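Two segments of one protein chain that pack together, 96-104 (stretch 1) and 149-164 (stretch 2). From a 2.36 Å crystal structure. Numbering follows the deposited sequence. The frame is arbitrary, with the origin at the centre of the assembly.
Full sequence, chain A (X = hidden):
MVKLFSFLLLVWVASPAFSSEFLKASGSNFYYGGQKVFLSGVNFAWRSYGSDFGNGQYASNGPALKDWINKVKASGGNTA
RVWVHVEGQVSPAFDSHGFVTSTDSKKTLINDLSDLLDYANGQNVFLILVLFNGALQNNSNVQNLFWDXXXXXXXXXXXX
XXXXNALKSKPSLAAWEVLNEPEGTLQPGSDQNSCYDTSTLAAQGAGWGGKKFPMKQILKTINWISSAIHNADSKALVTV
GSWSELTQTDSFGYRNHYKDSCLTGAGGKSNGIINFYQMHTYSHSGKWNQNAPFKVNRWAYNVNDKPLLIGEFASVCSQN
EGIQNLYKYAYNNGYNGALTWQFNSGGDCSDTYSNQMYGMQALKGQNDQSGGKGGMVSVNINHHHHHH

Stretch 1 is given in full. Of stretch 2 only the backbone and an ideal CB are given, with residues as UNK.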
# COMPACT_ATOMS: atom_id res chain seq x y z
N SER A 96 -23.24 -16.71 6.39
CA SER A 96 -23.64 -17.50 5.23
C SER A 96 -24.26 -16.70 4.08
O SER A 96 -24.17 -17.13 2.93
CB SER A 96 -24.62 -18.60 5.66
OG SER A 96 -25.53 -18.10 6.63
N HIS A 97 -24.88 -15.55 4.38
CA HIS A 97 -25.47 -14.68 3.34
C HIS A 97 -24.43 -13.73 2.68
O HIS A 97 -24.78 -12.97 1.77
CB HIS A 97 -26.62 -13.82 3.88
CG HIS A 97 -27.55 -14.52 4.82
ND1 HIS A 97 -28.28 -15.63 4.46
CD2 HIS A 97 -27.88 -14.25 6.11
CE1 HIS A 97 -29.02 -16.03 5.49
NE2 HIS A 97 -28.78 -15.21 6.51
N GLY A 98 -23.19 -13.76 3.15
CA GLY A 98 -22.13 -12.91 2.60
C GLY A 98 -22.09 -11.49 3.16
O GLY A 98 -21.74 -10.55 2.46
N PHE A 99 -22.43 -11.36 4.44
CA PHE A 99 -22.38 -10.09 5.15
C PHE A 99 -21.31 -10.25 6.20
O PHE A 99 -21.13 -11.34 6.75
CB PHE A 99 -23.74 -9.77 5.80
CG PHE A 99 -24.78 -9.26 4.83
CD1 PHE A 99 -25.43 -10.13 3.96
CD2 PHE A 99 -25.09 -7.91 4.77
CE1 PHE A 99 -26.36 -9.65 3.04
CE2 PHE A 99 -26.03 -7.42 3.87
CZ PHE A 99 -26.67 -8.30 3.01
N VAL A 100 -20.58 -9.17 6.47
CA VAL A 100 -19.48 -9.24 7.45
C VAL A 100 -20.07 -9.18 8.84
O VAL A 100 -20.83 -8.28 9.15
CB VAL A 100 -18.42 -8.13 7.22
CG1 VAL A 100 -17.59 -7.86 8.48
CG2 VAL A 100 -17.48 -8.53 6.08
N THR A 101 -19.74 -10.17 9.66
CA THR A 101 -20.18 -10.18 11.08
C THR A 101 -19.17 -9.49 11.95
O THR A 101 -19.53 -8.89 12.95
CB THR A 101 -20.36 -11.61 11.66
OG1 THR A 101 -19.10 -12.31 11.70
CG2 THR A 101 -21.33 -12.40 10.84
N SER A 102 -17.91 -9.63 11.58
CA SER A 102 -16.82 -9.13 12.41
C SER A 102 -15.44 -9.22 11.75
O SER A 102 -15.24 -9.52 10.55
CB SER A 102 -16.82 -9.88 13.75
OG SER A 102 -17.06 -11.25 13.55
N THR A 103 -14.49 -8.95 12.60
CA THR A 103 -13.14 -8.79 12.22
C THR A 103 -12.61 -10.21 11.90
O THR A 103 -12.12 -10.48 10.81
CB THR A 103 -12.48 -7.98 13.38
OG1 THR A 103 -11.82 -6.80 12.89
CG2 THR A 103 -11.59 -8.83 14.24
N ASP A 104 -12.79 -11.14 12.80
CA ASP A 104 -12.42 -12.53 12.54
C ASP A 104 -13.19 -13.33 13.58
O ASP A 104 -13.61 -12.76 14.59
CB ASP A 104 -10.92 -12.70 12.66
CG ASP A 104 -10.40 -12.49 14.06
OD1 ASP A 104 -10.41 -11.35 14.53
OD2 ASP A 104 -9.92 -13.47 14.68
N UNK A 149 -23.86 -2.73 -2.23
CA UNK A 149 -23.75 -1.60 -1.32
C UNK A 149 -24.02 -1.97 0.14
O UNK A 149 -23.38 -1.41 1.02
CB UNK A 149 -24.72 -0.50 -1.76
N UNK A 150 -24.94 -2.89 0.41
CA UNK A 150 -25.27 -3.25 1.83
C UNK A 150 -24.18 -4.12 2.45
O UNK A 150 -23.85 -3.97 3.64
CB UNK A 150 -26.61 -3.99 1.90
N UNK A 151 -23.63 -5.02 1.64
CA UNK A 151 -22.61 -5.94 2.11
C UNK A 151 -21.31 -5.20 2.38
O UNK A 151 -20.55 -5.57 3.28
CB UNK A 151 -22.39 -7.06 1.09
N UNK A 152 -21.04 -4.16 1.60
CA UNK A 152 -19.85 -3.31 1.83
C UNK A 152 -19.93 -2.56 3.13
O UNK A 152 -18.94 -2.50 3.89
CB UNK A 152 -19.67 -2.31 0.69
N UNK A 153 -21.11 -2.00 3.38
CA UNK A 153 -21.36 -1.36 4.65
C UNK A 153 -21.24 -2.32 5.83
O UNK A 153 -20.91 -1.89 6.94
CB UNK A 153 -22.75 -0.72 4.64
N UNK A 154 -21.50 -3.61 5.62
CA UNK A 154 -21.34 -4.53 6.73
C UNK A 154 -19.86 -4.60 7.01
O UNK A 154 -19.44 -4.59 8.18
CB UNK A 154 -21.93 -5.91 6.43
N UNK A 155 -19.06 -4.63 5.93
CA UNK A 155 -17.60 -4.65 6.10
C UNK A 155 -17.18 -3.42 6.89
O UNK A 155 -16.50 -3.52 7.90
CB UNK A 155 -16.88 -4.69 4.75
N UNK A 156 -17.63 -2.28 6.41
CA UNK A 156 -17.28 -1.03 7.02
C UNK A 156 -17.63 -1.00 8.49
O UNK A 156 -16.80 -0.66 9.33
CB UNK A 156 -17.97 0.12 6.29
N UNK A 157 -18.86 -1.41 8.81
CA UNK A 157 -19.42 -1.14 10.14
C UNK A 157 -18.97 -2.13 11.17
O UNK A 157 -18.61 -1.75 12.30
CB UNK A 157 -20.95 -1.14 10.08
N UNK A 158 -18.91 -3.38 10.75
CA UNK A 158 -18.58 -4.48 11.63
C UNK A 158 -17.13 -4.90 11.69
O UNK A 158 -16.73 -5.72 12.54
CB UNK A 158 -19.41 -5.70 11.22
N UNK A 159 -16.32 -4.38 10.77
CA UNK A 159 -14.90 -4.66 10.80
C UNK A 159 -14.12 -3.37 10.77
O UNK A 159 -13.40 -3.06 11.71
CB UNK A 159 -14.49 -5.56 9.63
N UNK A 160 -14.28 -2.57 9.71
CA UNK A 160 -13.28 -1.53 9.40
C UNK A 160 -13.27 -0.32 10.35
O UNK A 160 -12.25 -0.02 10.95
CB UNK A 160 -13.52 -1.03 7.98
N UNK A 161 -14.40 0.36 10.46
CA UNK A 161 -14.55 1.42 11.45
C UNK A 161 -13.97 0.96 12.82
O UNK A 161 -13.13 1.65 13.41
CB UNK A 161 -16.02 1.81 11.59
N UNK A 162 -14.35 -0.23 13.30
CA UNK A 162 -13.75 -0.63 14.58
C UNK A 162 -12.23 -0.83 14.53
O UNK A 162 -11.53 -0.54 15.53
CB UNK A 162 -14.41 -1.93 15.06
N UNK A 163 -11.72 -1.32 13.41
CA UNK A 163 -10.26 -1.42 13.24
C UNK A 163 -9.60 -0.03 13.24
O UNK A 163 -8.58 0.20 13.88
CB UNK A 163 -9.93 -2.15 11.94
N UNK A 164 -10.20 0.91 12.52
CA UNK A 164 -9.64 2.24 12.44
C UNK A 164 -9.64 2.89 13.82
O UNK A 164 -8.68 3.57 14.18
CB UNK A 164 -10.42 3.09 11.44

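Stretch 2 is helical and runs at 28° to strand 100-102, with a closest axial approach of 6.8 Å, so only some of its positions can meet stretch 1.

At 149 nothing of stretch 1 lies within 5.5 Å of the ideal CB, so the contact sets no preference; the residue is E149. Position 150 points sideways, its ideal CB 4.0 Å from CE2 of F99. A small side chain fits beside the ring, and S150 brings its OG to 3.6 Å from F99 CE2.

Position 151 also points sideways, its ideal CB 3.8 Å from G98 O. Beyond it lie the F99 ring and backbone carbonyls, which favours a long, flexible chain such as lysine, arginine, methionine or glutamine. K151 is extended beyond an m chi1, with chi2 to chi4 all t. Its CG sits 3.7 Å from the F99 ring centroid, 11° off the normal, a CH-pi contact over the face; farther out, K151 CD is 3.3 Å from G98 O and K151 CE 3.4 Å from H97 O.

Positions 152 and 153 have no neighbour in stretch 1 near their ideal CB atoms, so many residues would fit; they are L152 and N153.

At 154 CA-to-CB points toward the strand, and the ideal CB is 3.5 Å from V100 N. So close a backbone donor calls for something small, preferably with an acceptor: serine, perhaps threonine. S154 OG accepts from V100 N at 3.1 Å (169°) and donates to K151 O at a very short 2.4 Å.

Position 155 points away overall, yet its ideal CB is 4.1 Å from V100 CG2; an apolar or aromatic side chain would suit. Y155 has V100 CG2 at its ring edge.

Positions 156 and 157 find nothing nearby and hold I156 and N157.

Position 158 points toward stretch 1, with its ideal CB 3.6 Å from both V100 O and T101 O. Two acceptors ask for a donor: asparagine, serine, threonine or perhaps histidine. N158 ND2 donates to V100 O at 2.8 Å (157°). S102 CA makes a CH···O contact with N158 O at 3.4 Å.

At 159 the ideal CB is 4.0 Å from V100 CG1, favouring a small apolar residue; A159 CB packs there.

The pi-type turn at 156-160 includes 160, and 161 follows it. The N of 162 lacks a bond to the preceding turn, which suits P162.

Position 163 points toward T103, its ideal CB 5.1 Å from T103 OG1, a gap for a longer chain; M163 CG reaches 3.7 Å from T103 OG1.

At 160, 161 and 164 no stretch 1 atom lies within 5.5 Å of the ideal CB, leaving the choice open; they are L160, T161 and V164.

Stretch 2 149-164: ESKLNSYINNALTPMV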
# COMPACT_ATOMS: atom_id res chain seq x y z
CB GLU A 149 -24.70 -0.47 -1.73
CG GLU A 149 -24.48 0.07 -3.14
CD GLU A 149 -25.10 1.44 -3.37
OE1 GLU A 149 -25.81 1.99 -2.47
OE2 GLU A 149 -24.86 1.98 -4.48
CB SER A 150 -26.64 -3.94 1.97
OG SER A 150 -26.72 -5.14 1.20
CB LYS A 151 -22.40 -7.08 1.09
CG LYS A 151 -23.56 -8.08 0.97
CD LYS A 151 -23.31 -9.13 -0.11
CE LYS A 151 -24.44 -10.17 -0.19
NZ LYS A 151 -24.26 -11.19 -1.27
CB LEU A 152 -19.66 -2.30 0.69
CG LEU A 152 -18.37 -1.45 0.67
CD1 LEU A 152 -17.12 -2.21 1.07
CD2 LEU A 152 -18.18 -0.88 -0.72
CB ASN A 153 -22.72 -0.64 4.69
CG ASN A 153 -22.72 0.66 3.90
OD1 ASN A 153 -21.93 1.58 4.17
ND2 ASN A 153 -23.62 0.75 2.92
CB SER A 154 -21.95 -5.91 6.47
OG SER A 154 -21.49 -6.46 5.27
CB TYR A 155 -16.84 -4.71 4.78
CG TYR A 155 -15.34 -4.48 4.99
CD1 TYR A 155 -14.56 -5.40 5.70
CD2 TYR A 155 -14.70 -3.34 4.49
CE1 TYR A 155 -13.20 -5.19 5.90
CE2 TYR A 155 -13.35 -3.12 4.70
CZ TYR A 155 -12.59 -4.05 5.40
OH TYR A 155 -11.24 -3.83 5.60
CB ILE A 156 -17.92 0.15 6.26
CG1 ILE A 156 -17.21 0.30 4.90
CG2 ILE A 156 -17.80 1.45 7.06
CD1 ILE A 156 -17.94 1.09 3.84
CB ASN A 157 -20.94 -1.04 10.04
CG ASN A 157 -21.37 0.15 9.19
OD1 ASN A 157 -20.60 1.10 8.98
ND2 ASN A 157 -22.58 0.09 8.65
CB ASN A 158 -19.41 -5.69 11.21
CG ASN A 158 -20.86 -5.51 11.52
OD1 ASN A 158 -21.23 -4.77 12.45
ND2 ASN A 158 -21.70 -6.15 10.73
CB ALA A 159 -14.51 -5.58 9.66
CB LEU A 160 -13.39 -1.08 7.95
CG LEU A 160 -12.33 -0.06 7.52
CD1 LEU A 160 -10.99 -0.73 7.44
CD2 LEU A 160 -12.74 0.59 6.21
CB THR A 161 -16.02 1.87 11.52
OG1 THR A 161 -16.44 2.38 10.24
CG2 THR A 161 -16.17 2.96 12.54
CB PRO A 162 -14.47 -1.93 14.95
CG PRO A 162 -15.50 -2.17 13.91
CD PRO A 162 -15.57 -0.99 12.98
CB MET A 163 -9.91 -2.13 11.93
CG MET A 163 -10.11 -3.63 11.92
SD MET A 163 -9.55 -4.21 10.30
CE MET A 163 -11.15 -4.41 9.60
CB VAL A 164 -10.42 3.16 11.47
CG1 VAL A 164 -9.68 4.49 11.32
CG2 VAL A 164 -10.60 2.49 10.10
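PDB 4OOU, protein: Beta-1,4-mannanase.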